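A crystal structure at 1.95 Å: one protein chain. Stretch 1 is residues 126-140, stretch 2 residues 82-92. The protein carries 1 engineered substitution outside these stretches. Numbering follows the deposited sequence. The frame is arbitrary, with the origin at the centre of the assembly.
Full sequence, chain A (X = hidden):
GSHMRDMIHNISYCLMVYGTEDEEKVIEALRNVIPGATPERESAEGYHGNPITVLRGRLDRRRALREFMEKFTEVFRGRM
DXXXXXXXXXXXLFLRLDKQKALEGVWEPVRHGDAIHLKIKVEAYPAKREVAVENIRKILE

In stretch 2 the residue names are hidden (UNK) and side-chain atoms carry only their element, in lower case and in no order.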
ATOM      1  N   PRO A 126      14.462   9.647 -14.643  1.00 55.31           N
ATOM      2  CA  PRO A 126      13.307   9.178 -15.430  1.00 56.59           C
ATOM      3  C   PRO A 126      12.434   8.189 -14.647  1.00 55.42           C
ATOM      4  O   PRO A 126      12.930   7.504 -13.737  1.00 54.18           O
ATOM      5  CB  PRO A 126      13.957   8.478 -16.632  1.00 59.82           C
ATOM      6  CG  PRO A 126      15.345   9.031 -16.697  1.00 61.71           C
ATOM      7  CD  PRO A 126      15.738   9.270 -15.276  1.00 59.24           C
ATOM      8  N   ALA A 127      11.144   8.139 -14.980  1.00 55.26           N
ATOM      9  CA  ALA A 127      10.210   7.249 -14.296  1.00 53.40           C
ATOM     10  C   ALA A 127      10.475   5.809 -14.730  1.00 55.29           C
ATOM     11  O   ALA A 127       9.760   5.258 -15.570  1.00 56.53           O
ATOM     12  CB  ALA A 127       8.763   7.665 -14.579  1.00 53.48           C
ATOM     13  N   LYS A 128      11.518   5.214 -14.157  1.00 54.87           N
ATOM     14  CA  LYS A 128      11.969   3.875 -14.553  1.00 56.73           C
ATOM     15  C   LYS A 128      12.325   3.049 -13.319  1.00 54.66           C
ATOM     16  O   LYS A 128      12.610   3.616 -12.252  1.00 52.08           O
ATOM     17  CB  LYS A 128      13.170   3.978 -15.496  1.00 60.64           C
ATOM     18  CG  LYS A 128      13.266   2.828 -16.500  1.00 67.73           C
ATOM     19  CD  LYS A 128      14.373   3.047 -17.541  1.00 77.07           C
ATOM     20  CE  LYS A 128      15.777   2.947 -16.938  1.00 75.98           C
ATOM     21  NZ  LYS A 128      16.796   2.547 -17.945  1.00 77.03           N
ATOM     22  N   ARG A 129      12.308   1.721 -13.461  1.00 54.71           N
ATOM     23  CA  ARG A 129      12.529   0.818 -12.323  1.00 53.60           C
ATOM     24  C   ARG A 129      13.803   1.145 -11.540  1.00 53.79           C
ATOM     25  O   ARG A 129      13.751   1.303 -10.321  1.00 50.71           O
ATOM     26  CB  ARG A 129      12.537  -0.660 -12.740  1.00 55.68           C
ATOM     27  CG  ARG A 129      12.640  -1.602 -11.538  1.00 54.29           C
ATOM     28  CD  ARG A 129      12.898  -3.040 -11.936  1.00 66.09           C
ATOM     29  NE  ARG A 129      11.677  -3.842 -11.937  1.00 66.90           N
ATOM     30  CZ  ARG A 129      11.025  -4.246 -13.027  1.00 73.68           C
ATOM     31  NH1 ARG A 129      11.455  -3.923 -14.242  1.00 78.36           N
ATOM     32  NH2 ARG A 129       9.926  -4.982 -12.901  1.00 76.81           N
ATOM     33  N   GLU A 130      14.931   1.252 -12.244  1.00 55.80           N
ATOM     34  CA  GLU A 130      16.224   1.440 -11.587  1.00 57.44           C
ATOM     35  C   GLU A 130      16.283   2.733 -10.770  1.00 53.63           C
ATOM     36  O   GLU A 130      16.844   2.746  -9.679  1.00 51.64           O
ATOM     37  CB  GLU A 130      17.396   1.349 -12.587  1.00 62.42           C
ATOM     38  CG  GLU A 130      17.464   2.486 -13.621  1.00 66.91           C
ATOM     39  CD  GLU A 130      18.773   2.527 -14.398  1.00 82.03           C
ATOM     40  OE1 GLU A 130      19.538   1.531 -14.376  1.00 84.75           O
ATOM     41  OE2 GLU A 130      19.032   3.566 -15.044  1.00 86.07           O
ATOM     42  N   VAL A 131      15.698   3.801 -11.305  1.00 51.26           N
ATOM     43  CA  VAL A 131      15.673   5.094 -10.642  1.00 49.04           C
ATOM     44  C   VAL A 131      14.836   4.992  -9.355  1.00 46.44           C
ATOM     45  O   VAL A 131      15.277   5.402  -8.276  1.00 44.52           O
ATOM     46  CB  VAL A 131      15.114   6.197 -11.584  1.00 50.01           C
ATOM     47  CG1 VAL A 131      15.187   7.576 -10.929  1.00 44.96           C
ATOM     48  CG2 VAL A 131      15.868   6.197 -12.914  1.00 53.28           C
ATOM     49  N   ALA A 132      13.648   4.411  -9.475  1.00 43.95           N
ATOM     50  CA  ALA A 132      12.750   4.244  -8.337  1.00 43.32           C
ATOM     51  C   ALA A 132      13.394   3.386  -7.239  1.00 43.23           C
ATOM     52  O   ALA A 132      13.385   3.761  -6.066  1.00 39.39           O
ATOM     53  CB  ALA A 132      11.425   3.654  -8.790  1.00 41.83           C
ATOM     54  N   VAL A 133      13.968   2.251  -7.644  1.00 44.32           N
ATOM     55  CA  VAL A 133      14.693   1.356  -6.740  1.00 45.66           C
ATOM     56  C   VAL A 133      15.797   2.112  -5.982  1.00 46.59           C
ATOM     57  O   VAL A 133      15.860   2.069  -4.748  1.00 44.83           O
ATOM     58  CB  VAL A 133      15.301   0.149  -7.524  1.00 49.72           C
ATOM     59  CG1 VAL A 133      16.358  -0.578  -6.703  1.00 48.66           C
ATOM     60  CG2 VAL A 133      14.194  -0.812  -7.953  1.00 48.87           C
ATOM     61  N   GLU A 134      16.657   2.802  -6.726  1.00 48.56           N
ATOM     62  CA  GLU A 134      17.759   3.557  -6.117  1.00 50.90           C
ATOM     63  C   GLU A 134      17.244   4.565  -5.087  1.00 47.75           C
ATOM     64  O   GLU A 134      17.793   4.669  -3.986  1.00 45.65           O
ATOM     65  CB  GLU A 134      18.625   4.255  -7.176  1.00 52.43           C
ATOM     66  CG  GLU A 134      19.735   5.158  -6.602  1.00 59.14           C
ATOM     67  CD  GLU A 134      20.711   4.425  -5.671  1.00 75.49           C
ATOM     68  OE1 GLU A 134      20.758   3.173  -5.683  1.00 78.22           O
ATOM     69  OE2 GLU A 134      21.445   5.111  -4.926  1.00 81.08           O
ATOM     70  N   ASN A 135      16.173   5.275  -5.447  1.00 45.84           N
ATOM     71  CA  ASN A 135      15.593   6.308  -4.587  1.00 44.22           C
ATOM     72  C   ASN A 135      15.056   5.764  -3.272  1.00 42.30           C
ATOM     73  O   ASN A 135      15.263   6.360  -2.214  1.00 43.30           O
ATOM     74  CB  ASN A 135      14.498   7.074  -5.332  1.00 41.55           C
ATOM     75  CG  ASN A 135      15.056   8.027  -6.354  1.00 45.40           C
ATOM     76  OD1 ASN A 135      16.264   8.263  -6.414  1.00 39.45           O
ATOM     77  ND2 ASN A 135      14.179   8.580  -7.175  1.00 38.74           N
ATOM     78  N   ILE A 136      14.377   4.624  -3.342  1.00 40.48           N
ATOM     79  CA  ILE A 136      13.833   3.996  -2.145  1.00 40.43           C
ATOM     80  C   ILE A 136      14.949   3.384  -1.285  1.00 42.10           C
ATOM     81  O   ILE A 136      14.929   3.502  -0.049  1.00 40.51           O
ATOM     82  CB  ILE A 136      12.730   2.944  -2.496  1.00 37.87           C
ATOM     83  CG1 ILE A 136      11.528   3.605  -3.210  1.00 40.61           C
ATOM     84  CG2 ILE A 136      12.295   2.150  -1.241  1.00 38.94           C
ATOM     85  CD1 ILE A 136      10.709   4.616  -2.365  1.00 37.44           C
ATOM     86  N   ARG A 137      15.934   2.756  -1.937  1.00 46.35           N
ATOM     87  CA  ARG A 137      17.052   2.148  -1.219  1.00 49.46           C
ATOM     88  C   ARG A 137      17.803   3.202  -0.391  1.00 52.29           C
ATOM     89  O   ARG A 137      18.170   2.961   0.772  1.00 52.92           O
ATOM     90  CB  ARG A 137      18.000   1.446  -2.198  1.00 54.08           C
ATOM     91  CG  ARG A 137      19.069   0.560  -1.524  1.00 59.91           C
ATOM     92  CD  ARG A 137      20.272   0.369  -2.428  1.00 67.83           C
ATOM     93  NE  ARG A 137      20.824   1.664  -2.838  1.00 78.98           N
ATOM     94  CZ  ARG A 137      21.638   2.427  -2.102  1.00 82.07           C
ATOM     95  NH1 ARG A 137      22.032   2.041  -0.891  1.00 81.73           N
ATOM     96  NH2 ARG A 137      22.060   3.587  -2.583  1.00 80.53           N
ATOM     97  N   LYS A 138      18.019   4.366  -1.004  1.00 52.30           N
ATOM     98  CA  LYS A 138      18.625   5.516  -0.330  1.00 53.58           C
ATOM     99  C   LYS A 138      17.803   5.918   0.902  1.00 52.69           C
ATOM    100  O   LYS A 138      18.361   6.223   1.963  1.00 53.89           O
ATOM    101  CB  LYS A 138      18.747   6.698  -1.300  1.00 52.84           C
ATOM    102  CG  LYS A 138      19.492   7.914  -0.749  1.00 58.18           C
ATOM    103  CD  LYS A 138      20.959   7.590  -0.450  1.00 66.25           C
ATOM    104  CE  LYS A 138      21.658   8.759   0.225  1.00 72.77           C
ATOM    105  NZ  LYS A 138      23.035   8.394   0.656  1.00 82.33           N
ATOM    106  N   ILE A 139      16.478   5.913   0.751  1.00 48.87           N
ATOM    107  CA  ILE A 139      15.581   6.279   1.849  1.00 48.37           C
ATOM    108  C   ILE A 139      15.618   5.224   2.960  1.00 48.90           C
ATOM    109  O   ILE A 139      15.602   5.574   4.145  1.00 52.28           O
ATOM    110  CB  ILE A 139      14.132   6.555   1.346  1.00 42.50           C
ATOM    111  CG1 ILE A 139      14.103   7.854   0.517  1.00 43.97           C
ATOM    112  CG2 ILE A 139      13.147   6.635   2.515  1.00 43.16           C
ATOM    113  CD1 ILE A 139      12.835   8.030  -0.388  1.00 48.25           C
ATOM    114  N   LEU A 140      15.712   3.952   2.569  1.00 48.03           N
ATOM    115  CA  LEU A 140      15.754   2.835   3.512  1.00 50.12           C
ATOM    116  C   LEU A 140      17.146   2.548   4.081  1.00 54.57           C
ATOM    117  O   LEU A 140      17.300   1.647   4.919  1.00 56.15           O
ATOM    118  CB  LEU A 140      15.185   1.570   2.868  1.00 49.71           C
ATOM    119  CG  LEU A 140      13.707   1.645   2.486  1.00 45.14           C
ATOM    120  CD1 LEU A 140      13.223   0.308   1.909  1.00 47.92           C
ATOM    121  CD2 LEU A 140      12.829   2.105   3.667  1.00 41.98           C
ATOM    122  N   UNK A  82      13.690  -7.156   0.261  1.00 56.45           N
ATOM    123  CA  UNK A  82      12.309  -7.646   0.258  1.00 55.58           C
ATOM    124  C   UNK A  82      11.398  -6.840  -0.675  1.00 52.73           C
ATOM    125  O   UNK A  82      10.257  -7.232  -0.927  1.00 52.37           O
ATOM    126  c   UNK A  82      11.661  -8.566   4.009  1.00 63.70           C
ATOM    127  c   UNK A  82      12.306  -8.637   2.638  1.00 60.12           C
ATOM    128  o   UNK A  82      12.385  -8.277   4.988  1.00 64.26           O
ATOM    129  c   UNK A  82      11.715  -7.616   1.672  1.00 53.43           C
ATOM    130  o   UNK A  82      10.430  -8.796   4.108  1.00 62.01           O
ATOM    131  N   UNK A  83      11.890  -5.712  -1.177  1.00 51.96           N
ATOM    132  CA  UNK A  83      11.052  -4.804  -1.966  1.00 47.84           C
ATOM    133  C   UNK A  83      11.523  -4.682  -3.405  1.00 49.30           C
ATOM    134  O   UNK A  83      10.739  -4.341  -4.287  1.00 46.65           O
ATOM    135  c   UNK A  83      10.509  -1.824   0.536  1.00 49.32           C
ATOM    136  c   UNK A  83       9.010  -3.810   0.243  1.00 37.43           C
ATOM    137  c   UNK A  83      10.453  -3.273   0.110  1.00 46.51           C
ATOM    138  c   UNK A  83      11.006  -3.413  -1.316  1.00 45.15           C
ATOM    139  N   UNK A  84      12.808  -4.971  -3.620  1.00 53.09           N
ATOM    140  CA  UNK A  84      13.504  -4.729  -4.886  1.00 56.12           C
ATOM    141  C   UNK A  84      12.798  -5.279  -6.120  1.00 56.55           C
ATOM    142  O   UNK A  84      12.866  -4.683  -7.197  1.00 58.07           O
ATOM    143  c   UNK A  84      15.858  -4.498  -3.909  1.00 67.15           C
ATOM    144  o   UNK A  84      17.459  -6.272  -3.630  1.00 84.66           O
ATOM    145  c   UNK A  84      17.278  -5.048  -3.845  1.00 82.22           C
ATOM    146  o   UNK A  84      18.216  -4.234  -3.996  1.00 84.57           O
ATOM    147  c   UNK A  84      14.928  -5.297  -4.815  1.00 61.56           C
ATOM    148  N   UNK A  85      12.128  -6.418  -5.961  1.00 56.56           N
ATOM    149  CA  UNK A  85      11.479  -7.088  -7.087  1.00 57.46           C
ATOM    150  C   UNK A  85      10.009  -6.686  -7.226  1.00 51.48           C
ATOM    151  O   UNK A  85       9.327  -7.110  -8.153  1.00 51.56           O
ATOM    152  o   UNK A  85      12.313  -9.597  -4.911  1.00 79.60           O
ATOM    153  o   UNK A  85      10.204  -8.975  -5.089  1.00 67.38           O
ATOM    154  c   UNK A  85      11.360  -9.095  -5.551  1.00 64.64           C
ATOM    155  c   UNK A  85      11.627  -8.607  -6.959  1.00 61.82           C
ATOM    156  N   UNK A  86       9.534  -5.853  -6.308  1.00 46.20           N
ATOM    157  CA  UNK A  86       8.135  -5.430  -6.316  1.00 42.94           C
ATOM    158  C   UNK A  86       7.903  -4.124  -7.091  1.00 41.25           C
ATOM    159  O   UNK A  86       6.779  -3.627  -7.139  1.00 39.85           O
ATOM    160  c   UNK A  86       7.210  -6.252  -2.634  1.00 48.22           C
ATOM    161  c   UNK A  86       7.611  -5.292  -4.888  1.00 39.43           C
ATOM    162  c   UNK A  86       7.123  -8.001  -0.885  1.00 53.23           C
ATOM    163  n   UNK A  86       7.772  -8.752  -0.005  1.00 55.01           N
ATOM    164  n   UNK A  86       5.811  -8.121  -1.008  1.00 48.89           N
ATOM    165  c   UNK A  86       7.722  -6.545  -4.035  1.00 45.49           C
ATOM    166  n   UNK A  86       7.798  -7.131  -1.632  1.00 56.30           N
ATOM    167  N   UNK A  87       8.952  -3.578  -7.700  1.00 42.40           N
ATOM    168  CA  UNK A  87       8.848  -2.358  -8.517  1.00 42.84           C
ATOM    169  C   UNK A  87       8.473  -2.722  -9.952  1.00 45.94           C
ATOM    170  O   UNK A  87       8.964  -3.725 -10.468  1.00 48.56           O
ATOM    171  c   UNK A  87      11.170  -1.685  -6.233  1.00 42.75           C
ATOM    172  c   UNK A  87      10.735   1.044  -5.907  1.00 37.39           C
ATOM    173  c   UNK A  87      10.582  -0.957  -7.270  1.00 39.74           C
ATOM    174  c   UNK A  87      11.314   0.307  -4.867  1.00 39.40           C
ATOM    175  c   UNK A  87      11.532  -1.066  -5.032  1.00 44.50           C
ATOM    176  c   UNK A  87      10.371   0.410  -7.095  1.00 40.00           C
ATOM    177  c   UNK A  87      10.200  -1.627  -8.560  1.00 44.09           C
ATOM    178  N   UNK A  88       7.654  -1.904 -10.618  1.00 44.10           N
ATOM    179  CA  UNK A  88       7.405  -2.126 -12.054  1.00 47.32           C
ATOM    180  C   UNK A  88       8.376  -1.335 -12.947  1.00 49.53           C
ATOM    181  O   UNK A  88       9.294  -0.674 -12.442  1.00 47.09           O
ATOM    182  o   UNK A  88       4.306  -0.148 -12.558  1.00 53.56           O
ATOM    183  o   UNK A  88       6.370   0.475 -12.188  1.00 40.98           O
ATOM    184  c   UNK A  88       5.929  -1.891 -12.434  1.00 44.57           C
ATOM    185  c   UNK A  88       5.514  -0.414 -12.380  1.00 47.60           C
ATOM    186  N   UNK A  89       8.177  -1.415 -14.265  1.00 53.86           N
ATOM    187  CA  UNK A  89       9.049  -0.729 -15.232  1.00 58.14           C
ATOM    188  C   UNK A  89       8.827   0.794 -15.262  1.00 56.50           C
ATOM    189  O   UNK A  89       9.615   1.526 -15.865  1.00 57.71           O
ATOM    190  o   UNK A  89       8.243  -1.674 -19.356  1.00 88.85           O
ATOM    191  c   UNK A  89       8.909  -1.338 -16.642  1.00 62.59           C
ATOM    192  c   UNK A  89       7.450  -1.624 -17.080  1.00 69.31           C
ATOM    193  o   UNK A  89       6.179  -2.320 -18.988  1.00 89.88           O
ATOM    194  c   UNK A  89       7.284  -1.893 -18.582  1.00 86.87           C
ATOM    195  N   UNK A  90       7.781   1.262 -14.577  1.00 53.76           N
ATOM    196  CA  UNK A  90       7.336   2.658 -14.663  1.00 54.66           C
ATOM    197  C   UNK A  90       7.536   3.536 -13.417  1.00 51.80           C
ATOM    198  O   UNK A  90       6.958   4.621 -13.338  1.00 52.34           O
ATOM    199  c   UNK A  90       5.614   2.372 -16.499  1.00 64.66           C
ATOM    200  n   UNK A  90       6.333   3.043 -17.398  1.00 70.35           N
ATOM    201  o   UNK A  90       4.786   1.514 -16.813  1.00 71.57           O
ATOM    202  c   UNK A  90       5.852   2.710 -15.050  1.00 54.68           C
ATOM    203  N   UNK A  91       8.325   3.085 -12.446  1.00 51.19           N
ATOM    204  CA  UNK A  91       8.534   3.874 -11.223  1.00 48.59           C
ATOM    205  C   UNK A  91       7.714   3.440 -10.008  1.00 47.11           C
ATOM    206  O   UNK A  91       8.012   3.849  -8.877  1.00 47.64           O
ATOM    207  N   UNK A  92       6.696   2.603 -10.222  1.00 45.12           N
ATOM    208  CA  UNK A  92       5.785   2.201  -9.141  1.00 40.99           C
ATOM    209  C   UNK A  92       6.333   1.098  -8.250  1.00 39.33           C
ATOM    210  O   UNK A  92       7.058   0.210  -8.704  1.00 41.05           O
ATOM    211  o   UNK A  92       3.519   2.741 -11.731  1.00 43.87           O
ATOM    212  c   UNK A  92       3.771   2.897 -10.533  1.00 46.42           C
ATOM    213  c   UNK A  92       4.424   1.787  -9.715  1.00 40.40           C
ATOM    214  n   UNK A  92       3.510   4.028  -9.891  1.00 42.03           N
TER

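Position 82 has three side-chain carbons in a row, the last carrying two oxygens, and lies out of reach of the helix at 129-139. It is Glu 82. Position 83 has four carbons forked at the second; CA-to-CB points toward the helix side, and one branch tip lies 3.7 Å from Leu 140 CD1. A fork there, with no heteroatom, makes it Leu 83, and the tip is its CD1.

Position 84 repeats the pattern of 82; it is Glu 84, set sideways, with its backbone O 4.2 Å from Val 133 CG2. Position 85 is one carbon shorter and points away: Asp 85. At position 86, three carbons, a nitrogen, and a carbon bearing two more nitrogens spell a guanidinium. Arg 86 also points away and turns back on its own stretch, its NE donating to Glu 82 O at 2.6 Å.

Position 87 is one carbon followed by a ring of six carbons, with no oxygen on it: Phe 87. Val 133 CG2 sits over one face, 3.8 Å from the centroid of the Phe 87 ring; Ile 136 CG1 meets the edge, 3.7 Å from Phe 87 CZ; Ala 132 CB lies 3.8 Å from Phe 87 CD1.

Position 88 has two carbons and two oxygens, pointing away from the helix. Asp 88 braces the loop: its OD1 accepts from the backbone N of position 90 and the backbone N of position 92, both at 2.9 Å. Position 89, three carbons with two terminal oxygens, is Glu 89; its backbone O lies 3.6 Å from Lys 128 CA. Position 90 has two carbons, then one oxygen and one nitrogen: Asn 90. Position 91 has no side chain. At phi 100° a CB would jam against the preceding carbonyl O, so the backbone itself calls for Gly 91, whose O approaches Ala 132 CB at 3.4 Å. Position 92 has the same atoms as 90, points away and is Asn 92.

The contact works by one large aromatic plug and a shaped turn. Phe 87 fills the space beside Ala 132, Val 133 and Ile 136, and Leu 83 extends the apolar contact to Leu 140. The type I turn from Asp 88 to Gly 91 lies by the helix start, where Lys 128 is the N-cap. Arg 129 reaches across to Phe 87 O with weak hydrogen bonds from NH2 at 2.9 Å and NE at 3.1 Å, its guanidinium covered on one face by Asp 88 CA and Glu 89 N.

Stretch 2 82-92: ELEDRFDENGN
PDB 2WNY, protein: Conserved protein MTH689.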